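Local atomic coordinates of transcription regulator (Haloarcula marismortui ATCC 43049, PDB entry 3CRJ), a protein that probably binds cis-regulatory DNA as a dimeric, all-helical transcription factor of the TetR family, likely acting as a repressor. Residues Asp14-Ile19 against Tyr53-Lys58; Asp84-Leu89 against Glu148-Asp153; Glu95-Pro100 against Thr185-Ala190. All blocks are in the same frame, centred on the assembly; numbering follows the deposited sequence.

Contact 1. Residues Asp14-Ile19 against Tyr53-Lys58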
loop_
_atom_site.group_PDB
_atom_site.type_symbol
_atom_site.label_atom_id
_atom_site.label_comp_id
_atom_site.label_asym_id
_atom_site.label_seq_id
_atom_site.Cartn_x
_atom_site.Cartn_y
_atom_site.Cartn_z
ATOM N N ASP A 14 -20.119 -9.983 24.821
ATOM C CA ASP A 14 -20.717 -11.058 24.032
ATOM C C ASP A 14 -21.364 -10.502 22.766
ATOM O O ASP A 14 -21.200 -11.062 21.683
ATOM C CB ASP A 14 -21.753 -11.837 24.868
ATOM C CG ASP A 14 -21.180 -12.382 26.191
ATOM O OD1 ASP A 14 -21.967 -12.923 27.004
ATOM O OD2 ASP A 14 -19.954 -12.272 26.428
ATOM N N GLN A 15 -22.089 -9.396 22.920
ATOM C CA GLN A 15 -22.713 -8.683 21.801
ATOM C C GLN A 15 -21.705 -8.008 20.877
ATOM O O GLN A 15 -21.854 -8.032 19.657
ATOM C CB GLN A 15 -23.671 -7.620 22.338
ATOM C CG GLN A 15 -25.147 -7.959 22.262
ATOM C CD GLN A 15 -25.469 -9.286 22.893
ATOM O OE1 GLN A 15 -25.305 -10.338 22.269
ATOM N NE2 GLN A 15 -25.944 -9.250 24.130
ATOM N N THR A 16 -20.705 -7.375 21.478
ATOM C CA THR A 16 -19.630 -6.716 20.757
ATOM C C THR A 16 -18.953 -7.731 19.816
ATOM O O THR A 16 -18.885 -7.512 18.602
ATOM C CB THR A 16 -18.641 -6.084 21.779
ATOM O OG1 THR A 16 -19.361 -5.191 22.640
ATOM C CG2 THR A 16 -17.525 -5.317 21.099
ATOM N N GLU A 17 -18.506 -8.852 20.383
ATOM C CA GLU A 17 -17.872 -9.947 19.647
ATOM C C GLU A 17 -18.726 -10.517 18.504
ATOM O O GLU A 17 -18.258 -10.631 17.368
ATOM C CB GLU A 17 -17.501 -11.058 20.619
ATOM C CG GLU A 17 -16.073 -11.007 21.121
ATOM C CD GLU A 17 -15.209 -12.079 20.478
ATOM O OE1 GLU A 17 -15.395 -12.343 19.275
ATOM O OE2 GLU A 17 -14.356 -12.670 21.177
ATOM N N GLU A 18 -19.970 -10.879 18.808
ATOM C CA GLU A 18 -20.914 -11.323 17.789
ATOM C C GLU A 18 -21.083 -10.260 16.715
ATOM O O GLU A 18 -21.196 -10.596 15.531
ATOM C CB GLU A 18 -22.286 -11.599 18.394
ATOM C CG GLU A 18 -22.552 -13.003 18.859
ATOM C CD GLU A 18 -24.031 -13.208 19.103
ATOM O OE1 GLU A 18 -24.772 -13.339 18.107
ATOM O OE2 GLU A 18 -24.468 -13.218 20.271
ATOM N N ILE A 19 -21.112 -8.987 17.130
ATOM C CA ILE A 19 -21.187 -7.876 16.166
ATOM C C ILE A 19 -19.896 -7.695 15.364
ATOM O O ILE A 19 -19.960 -7.466 14.162
ATOM C CB ILE A 19 -21.665 -6.537 16.792
ATOM C CG1 ILE A 19 -23.167 -6.607 17.136
ATOM C CG2 ILE A 19 -21.421 -5.389 15.824
ATOM C CD1 ILE A 19 -23.734 -5.367 17.856
ATOM N N TYR A 53 -27.381 0.187 19.133
ATOM C CA TYR A 53 -27.253 0.193 20.583
ATOM C C TYR A 53 -25.790 0.405 20.999
ATOM O O TYR A 53 -25.521 1.071 21.988
ATOM C CB TYR A 53 -27.823 -1.103 21.177
ATOM C CG TYR A 53 -27.784 -1.185 22.690
ATOM C CD1 TYR A 53 -26.690 -1.743 23.345
ATOM C CD2 TYR A 53 -28.842 -0.717 23.466
ATOM C CE1 TYR A 53 -26.646 -1.829 24.739
ATOM C CE2 TYR A 53 -28.805 -0.798 24.854
ATOM C CZ TYR A 53 -27.699 -1.353 25.480
ATOM O OH TYR A 53 -27.646 -1.439 26.851
ATOM N N TYR A 54 -24.858 -0.143 20.225
ATOM C CA TYR A 54 -23.442 -0.063 20.553
ATOM C C TYR A 54 -22.679 0.947 19.718
ATOM O O TYR A 54 -21.733 1.560 20.200
ATOM C CB TYR A 54 -22.793 -1.439 20.431
ATOM C CG TYR A 54 -23.396 -2.437 21.381
ATOM C CD1 TYR A 54 -23.023 -2.459 22.725
ATOM C CD2 TYR A 54 -24.352 -3.350 20.948
ATOM C CE1 TYR A 54 -23.575 -3.366 23.608
ATOM C CE2 TYR A 54 -24.914 -4.260 21.819
ATOM C CZ TYR A 54 -24.519 -4.265 23.155
ATOM O OH TYR A 54 -25.082 -5.165 24.040
ATOM N N TYR A 55 -23.081 1.105 18.463
ATOM C CA TYR A 55 -22.420 2.023 17.547
ATOM C C TYR A 55 -23.434 2.897 16.812
ATOM O O TYR A 55 -24.500 2.420 16.397
ATOM C CB TYR A 55 -21.563 1.240 16.562
ATOM C CG TYR A 55 -20.732 0.176 17.234
ATOM C CD1 TYR A 55 -19.598 0.513 17.978
ATOM C CD2 TYR A 55 -21.086 -1.163 17.142
ATOM C CE1 TYR A 55 -18.843 -0.450 18.605
ATOM C CE2 TYR A 55 -20.332 -2.142 17.765
ATOM C CZ TYR A 55 -19.215 -1.773 18.496
ATOM O OH TYR A 55 -18.473 -2.739 19.115
ATOM N N ASP A 56 -23.096 4.171 16.650
ATOM C CA ASP A 56 -24.016 5.138 16.071
ATOM C C ASP A 56 -23.804 5.269 14.571
ATOM O O ASP A 56 -24.703 5.685 13.840
ATOM C CB ASP A 56 -23.829 6.482 16.766
ATOM C CG ASP A 56 -23.107 6.335 18.101
ATOM O OD1 ASP A 56 -23.585 6.910 19.116
ATOM O OD2 ASP A 56 -22.064 5.607 18.123
ATOM N N THR A 57 -22.616 4.887 14.117
ATOM C CA THR A 57 -22.212 5.080 12.748
ATOM C C THR A 57 -21.497 3.861 12.248
ATOM O O THR A 57 -20.888 3.120 13.030
ATOM C CB THR A 57 -21.248 6.241 12.674
ATOM O OG1 THR A 57 -21.888 7.384 13.242
ATOM C CG2 THR A 57 -20.860 6.555 11.228
ATOM N N LYS A 58 -21.607 3.644 10.937
ATOM C CA LYS A 58 -20.688 2.796 10.179
ATOM C C LYS A 58 -19.247 3.070 10.629
ATOM O O LYS A 58 -18.526 2.138 10.978
ATOM C CB LYS A 58 -20.847 3.070 8.673
ATOM C CG LYS A 58 -20.088 2.135 7.731
ATOM C CD LYS A 58 -20.443 2.453 6.303
ATOM C CE LYS A 58 -19.344 2.061 5.326
ATOM N NZ LYS A 58 -19.354 2.895 4.073
#
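Tyr54 and Tyr55 reach from the loop after helix 48-52 to the side of helix 12-30, where Gln15, Thr16 and Ile19 receive them. Both rings start the same way, with CG anti to the carbonyl carbon (chi1 -61° in Tyr54); Tyr54 then meets Gln15 and Ile19, Tyr55 meets Thr16 and Ile19. Tyr54 crosses Gln15 obliquely: its hydroxyl oxygen OH lies 3.3 Å from Gln15 CB and equally near CG, while the bend of Gln15 at chi2 turns the amide off to the side, its plane 50° from that of the ring. One turn on, Ile19 puts its two branches to separate use. Ile19 CD1 meets Tyr54 CD2 at 3.7 Å, and Ile19 CG2 comes to the edge of the Tyr55 ring, 3.9 Å from CE2. Thr16 lies across Tyr55 at about a right angle, its methyl CG2 3.4 Å from Tyr55 OH; Thr16 OG1 is hydrogen-bonded to Phe12 O in its own helix. No hydrogen bond spans the two segments, and the packing is apolar apart from the tyrosine hydroxyls. The loop includes the end of the predicted helix-turn-helix, which here packs against the first helix of the TetR-type DNA-binding domain. Phe12 adds an edge-to-face contact to Tyr54, Tyr44 of helix 37-44 packs on Gln15 and Ile19, and Leu61 and Ala64 of helix 58-78 touch Tyr55.

Contact 2. Residues Asp84-Leu89 against Glu148-Asp153; sequences DPEARL and EGVFTD
Val150, in the loop after helix 121-148, meets Pro85 and Glu86 in the first turn of helix 85-97. From its CB, 4.1 Å from Pro85 CG, the side chain forks over the start of that helix. The CG2 branch stays with the proline, 4.0 Å from Pro85 CG, and the two side chains cross at about a right angle. The other branch, CG1, anti to the backbone N (chi1 173°), turns to the glutamate: it lies 3.7 Å from both CG and CD of Glu86, whose chain runs extended beyond CG with both carboxylate oxygens slightly farther from the methyl. Phe151 follows with its ring tip. Its CZ approaches Pro85 O, which lies at the ring edge near its plane at 3.7 Å, and the same CZ is 4.0 Å from Pro85 CB; Leu89 CD2 stands more loosely by it, at 4.4 Å. Asp84 OD1 caps the helix start, accepting from Ala87 N at 2.7 Å, nearly straight at 176°. On the loop side, Gly149, with positive phi, ends helix 121-148 in a Schellman motif, and Leu198 of helix 181-198 packs on Phe151 and Leu89. With no hydrogen bond between the segments, the start of helix 85-97 and the loop after helix 121-148 are joined by van der Waals packing, mostly apolar, with the Glu86 carboxylate beside a methyl and a carbonyl oxygen at a ring edge.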
loop_
_atom_site.group_PDB
_atom_site.type_symbol
_atom_site.label_atom_id
_atom_site.label_comp_id
_atom_site.label_asym_id
_atom_site.label_seq_id
_atom_site.Cartn_x
_atom_site.Cartn_y
_atom_site.Cartn_z
ATOM N N ASP A 84 14.386 -16.581 21.428
ATOM C CA ASP A 84 15.504 -16.676 20.477
ATOM C C ASP A 84 15.349 -15.670 19.327
ATOM O O ASP A 84 14.419 -15.781 18.516
ATOM C CB ASP A 84 15.623 -18.091 19.907
ATOM C CG ASP A 84 16.709 -18.201 18.842
ATOM O OD1 ASP A 84 16.551 -17.702 17.693
ATOM O OD2 ASP A 84 17.741 -18.803 19.163
ATOM N N PRO A 85 16.266 -14.695 19.255
ATOM C CA PRO A 85 16.155 -13.599 18.321
ATOM C C PRO A 85 15.982 -14.028 16.865
ATOM O O PRO A 85 15.114 -13.476 16.186
ATOM C CB PRO A 85 17.458 -12.814 18.526
ATOM C CG PRO A 85 18.356 -13.712 19.247
ATOM C CD PRO A 85 17.470 -14.569 20.089
ATOM N N GLU A 86 16.762 -14.998 16.387
ATOM C CA GLU A 86 16.622 -15.436 15.002
ATOM C C GLU A 86 15.242 -16.068 14.819
ATOM O O GLU A 86 14.487 -15.686 13.901
ATOM C CB GLU A 86 17.721 -16.419 14.581
ATOM C CG GLU A 86 18.886 -16.564 15.598
ATOM C CD GLU A 86 20.130 -17.231 14.994
ATOM O OE1 GLU A 86 20.394 -16.954 13.788
ATOM O OE2 GLU A 86 20.819 -18.019 15.719
ATOM N N ALA A 87 14.896 -17.018 15.698
ATOM C CA ALA A 87 13.623 -17.746 15.552
ATOM C C ALA A 87 12.399 -16.845 15.709
ATOM O O ALA A 87 11.346 -17.099 15.122
ATOM C CB ALA A 87 13.549 -18.912 16.496
ATOM N N ARG A 88 12.552 -15.782 16.489
ATOM C CA ARG A 88 11.428 -14.935 16.820
ATOM C C ARG A 88 11.143 -13.945 15.709
ATOM O O ARG A 88 9.971 -13.654 15.406
ATOM C CB ARG A 88 11.679 -14.202 18.133
ATOM C CG ARG A 88 10.395 -13.748 18.805
ATOM C CD ARG A 88 10.602 -12.681 19.887
ATOM N NE ARG A 88 9.324 -12.046 20.206
ATOM C CZ ARG A 88 8.379 -12.596 20.960
ATOM N NH1 ARG A 88 8.563 -13.800 21.515
ATOM N NH2 ARG A 88 7.247 -11.928 21.165
ATOM N N LEU A 89 12.208 -13.418 15.112
ATOM C CA LEU A 89 12.047 -12.530 13.988
ATOM C C LEU A 89 11.251 -13.301 12.965
ATOM O O LEU A 89 10.139 -12.889 12.568
ATOM C CB LEU A 89 13.389 -12.079 13.410
ATOM C CG LEU A 89 13.316 -10.927 12.394
ATOM C CD1 LEU A 89 12.378 -9.753 12.812
ATOM C CD2 LEU A 89 14.670 -10.400 12.072
ATOM N N GLU A 148 22.198 -9.993 22.365
ATOM C CA GLU A 148 22.800 -11.331 22.452
ATOM C C GLU A 148 23.993 -11.479 21.502
ATOM O O GLU A 148 24.699 -12.490 21.532
ATOM C CB GLU A 148 21.785 -12.454 22.191
ATOM C CG GLU A 148 20.582 -12.526 23.136
ATOM C CD GLU A 148 20.960 -12.801 24.576
ATOM O OE1 GLU A 148 20.264 -12.289 25.477
ATOM O OE2 GLU A 148 21.943 -13.532 24.830
ATOM N N GLY A 149 24.229 -10.474 20.666
ATOM C CA GLY A 149 25.370 -10.502 19.751
ATOM C C GLY A 149 25.148 -11.383 18.533
ATOM O O GLY A 149 26.078 -11.620 17.754
ATOM N N VAL A 150 23.911 -11.859 18.376
ATOM C CA VAL A 150 23.470 -12.666 17.225
ATOM C C VAL A 150 23.297 -11.817 15.959
ATOM O O VAL A 150 23.412 -12.319 14.834
ATOM C CB VAL A 150 22.116 -13.372 17.554
ATOM C CG1 VAL A 150 21.528 -14.093 16.346
ATOM C CG2 VAL A 150 22.299 -14.333 18.707
ATOM N N PHE A 151 22.976 -10.543 16.145
ATOM C CA PHE A 151 22.784 -9.620 15.024
ATOM C C PHE A 151 23.839 -8.532 15.102
ATOM O O PHE A 151 24.215 -8.087 16.190
ATOM C CB PHE A 151 21.407 -8.929 15.068
ATOM C CG PHE A 151 20.208 -9.858 14.991
ATOM C CD1 PHE A 151 20.259 -11.075 14.306
ATOM C CD2 PHE A 151 18.980 -9.459 15.554
ATOM C CE1 PHE A 151 19.119 -11.890 14.221
ATOM C CE2 PHE A 151 17.853 -10.263 15.471
ATOM C CZ PHE A 151 17.925 -11.476 14.808
ATOM N N THR A 152 24.296 -8.083 13.946
ATOM C CA THR A 152 25.199 -6.935 13.845
ATOM C C THR A 152 24.598 -5.697 14.499
ATOM O O THR A 152 23.372 -5.476 14.394
ATOM C CB THR A 152 25.432 -6.628 12.379
ATOM O OG1 THR A 152 26.006 -7.784 11.766
ATOM C CG2 THR A 152 26.329 -5.420 12.192
ATOM N N ASP A 153 25.439 -4.889 15.152
ATOM C CA ASP A 153 24.927 -3.682 15.794
ATOM C C ASP A 153 24.589 -2.601 14.777
ATOM O O ASP A 153 25.459 -1.848 14.366
ATOM C CB ASP A 153 25.896 -3.119 16.839
ATOM C CG ASP A 153 25.340 -1.876 17.532
ATOM O OD1 ASP A 153 26.124 -1.098 18.091
ATOM O OD2 ASP A 153 24.110 -1.658 17.512
#

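Contact 3. Residues Glu95-Pro100 against Thr185-Ala190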
loop_
_atom_site.group_PDB
_atom_site.type_symbol
_atom_site.label_atom_id
_atom_site.label_comp_id
_atom_site.label_asym_id
_atom_site.label_seq_id
_atom_site.Cartn_x
_atom_site.Cartn_y
_atom_site.Cartn_z
ATOM N N GLU A 95 4.079 -14.486 10.786
ATOM C CA GLU A 95 2.801 -13.988 11.246
ATOM C C GLU A 95 2.264 -12.843 10.381
ATOM O O GLU A 95 1.074 -12.799 10.068
ATOM C CB GLU A 95 2.908 -13.562 12.696
ATOM C CG GLU A 95 1.668 -13.852 13.458
ATOM C CD GLU A 95 1.336 -15.337 13.499
ATOM O OE1 GLU A 95 0.150 -15.677 13.259
ATOM O OE2 GLU A 95 2.256 -16.160 13.762
ATOM N N LEU A 96 3.137 -11.943 9.967
ATOM C CA LEU A 96 2.711 -10.768 9.224
ATOM C C LEU A 96 2.584 -11.050 7.724
ATOM O O LEU A 96 1.845 -10.360 7.022
ATOM C CB LEU A 96 3.701 -9.625 9.444
ATOM C CG LEU A 96 3.815 -8.979 10.820
ATOM C CD1 LEU A 96 5.260 -8.622 11.140
ATOM C CD2 LEU A 96 2.930 -7.766 10.849
ATOM N N LEU A 97 3.290 -12.066 7.236
ATOM C CA LEU A 97 3.396 -12.283 5.783
ATOM C C LEU A 97 2.896 -13.622 5.262
ATOM O O LEU A 97 2.479 -13.691 4.128
ATOM C CB LEU A 97 4.817 -12.018 5.270
ATOM C CG LEU A 97 5.179 -10.697 4.585
ATOM C CD1 LEU A 97 4.140 -9.628 4.774
ATOM C CD2 LEU A 97 6.539 -10.223 5.047
ATOM N N VAL A 98 2.930 -14.684 6.057
ATOM C CA VAL A 98 2.379 -15.957 5.578
ATOM C C VAL A 98 0.921 -16.201 5.994
ATOM O O VAL A 98 0.107 -16.610 5.169
ATOM C CB VAL A 98 3.300 -17.159 5.886
ATOM C CG1 VAL A 98 4.746 -16.725 5.758
ATOM C CG2 VAL A 98 3.026 -17.715 7.267
ATOM N N LYS A 99 0.591 -15.935 7.257
ATOM C CA LYS A 99 -0.794 -16.083 7.747
ATOM C C LYS A 99 -1.853 -15.354 6.898
ATOM O O LYS A 99 -2.898 -15.951 6.621
ATOM C CB LYS A 99 -0.934 -15.657 9.224
ATOM C CG LYS A 99 -0.020 -16.396 10.194
ATOM C CD LYS A 99 -0.347 -17.907 10.315
ATOM C CE LYS A 99 0.432 -18.594 11.464
ATOM N NZ LYS A 99 1.871 -18.215 11.577
ATOM N N PRO A 100 -1.599 -14.072 6.496
ATOM C CA PRO A 100 -2.605 -13.305 5.737
ATOM C C PRO A 100 -2.824 -13.780 4.300
ATOM O O PRO A 100 -3.670 -13.198 3.582
ATOM C CB PRO A 100 -2.053 -11.874 5.737
ATOM C CG PRO A 100 -0.984 -11.865 6.760
ATOM C CD PRO A 100 -0.409 -13.245 6.737
ATOM N N THR A 185 6.431 -13.658 -2.043
ATOM C CA THR A 185 7.697 -13.065 -2.490
ATOM C C THR A 185 8.217 -12.036 -1.475
ATOM O O THR A 185 9.440 -11.989 -1.195
ATOM C CB THR A 185 7.645 -12.405 -3.888
ATOM O OG1 THR A 185 7.205 -11.056 -3.744
ATOM C CG2 THR A 185 6.742 -13.163 -4.890
ATOM N N ALA A 186 7.317 -11.215 -0.933
ATOM C CA ALA A 186 7.708 -10.244 0.105
ATOM C C ALA A 186 8.284 -10.902 1.358
ATOM O O ALA A 186 9.202 -10.371 1.976
ATOM C CB ALA A 186 6.562 -9.324 0.476
ATOM N N ARG A 187 7.754 -12.064 1.719
ATOM C CA ARG A 187 8.321 -12.833 2.808
ATOM C C ARG A 187 9.781 -13.091 2.532
ATOM O O ARG A 187 10.598 -12.962 3.447
ATOM C CB ARG A 187 7.558 -14.158 3.012
ATOM C CG ARG A 187 7.967 -14.934 4.251
ATOM C CD ARG A 187 8.094 -13.999 5.491
ATOM N NE ARG A 187 8.713 -14.656 6.652
ATOM C CZ ARG A 187 10.020 -14.679 6.912
ATOM N NH1 ARG A 187 10.887 -14.084 6.092
ATOM N NH2 ARG A 187 10.467 -15.309 7.996
ATOM N N GLN A 188 10.118 -13.436 1.288
ATOM C CA GLN A 188 11.511 -13.713 0.889
ATOM C C GLN A 188 12.364 -12.449 0.868
ATOM O O GLN A 188 13.539 -12.459 1.308
ATOM C CB GLN A 188 11.586 -14.368 -0.483
ATOM C CG GLN A 188 13.016 -14.782 -0.800
ATOM C CD GLN A 188 13.168 -15.492 -2.133
ATOM O OE1 GLN A 188 12.359 -16.345 -2.482
ATOM N NE2 GLN A 188 14.211 -15.144 -2.881
ATOM N N THR A 189 11.774 -11.364 0.349
ATOM C CA THR A 189 12.406 -10.055 0.420
ATOM C C THR A 189 12.739 -9.719 1.881
ATOM O O THR A 189 13.906 -9.424 2.206
ATOM C CB THR A 189 11.498 -9.002 -0.170
ATOM O OG1 THR A 189 11.222 -9.343 -1.528
ATOM C CG2 THR A 189 12.147 -7.627 -0.114
ATOM N N ALA A 190 11.744 -9.812 2.764
ATOM C CA ALA A 190 11.988 -9.626 4.188
ATOM C C ALA A 190 13.160 -10.470 4.722
ATOM O O ALA A 190 13.999 -9.939 5.429
ATOM C CB ALA A 190 10.726 -9.881 5.003
#
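Leu97 packs against Arg187 where two helices of the all-helical C-terminal domain of a TetR-family regulator meet, the C-terminal part of helix 85-97 and helix 181-198. The close part lies around Leu97. Its CB touches the aliphatic Arg187 CD at 3.8 Å, while its CD2 lies over the helix backbone, 3.9 Å from Arg187 CA, and reaches on to the small methyl CB of Ala190 at 4.2 Å. The backbones come near as well, with 5.8 Å between the CA atoms of Leu97 and Arg187. Ile167 of helix 156-176 touches Leu97, and Leu163 of the same helix touches Ala190, so that this side is buried. The looser side belongs to Val98, which is partly exposed and makes a single, oblique contact: its CG1 stands 4.0 Å from Arg187 CG. Arg187 serves both sides, since its chain leaves with CG anti to the backbone N (chi1 -172°) and bends at chi2, presenting methylenes to Leu97 and Val98. Its guanidinium returns to helix 85-97 through a salt bridge from NE to Asp94 and a hydrogen bond from NH2 to Asn90, with NH1 hydrogen-bonded to Ser191 of its own helix. Helix 181-198 also borders the second subunit, where Thr189 OG1 is hydrogen-bonded to Ser162 OG of that chain. Within 95-100, outside the contact with Arg187, a salt bridge joins Lys99 NZ to Glu95 OE2 at 3.0 Å, the amine approaching from above the carboxylate plane, 46° out of it.

In the fold
Contact 1 closes within the N-terminal DNA-binding region before contacts 2 and 3 open, and lies on the opposite side of the chain's centre from both, its centre 42 Å from that of contact 2 and 32 Å from that of contact 3. Contacts 2 and 3 lie in the C-terminal domain and both use helix 85-97: 84-89 at its start, 95-100 toward its C-terminal end. Their segments alternate along the chain, with centres 19 Å apart and nearest atoms about 5 Å apart. One helix thus ties the turn after helix 121-148 to helix 181-198, which borders the second subunit, consistent with separate DNA-reading and dimerising regions.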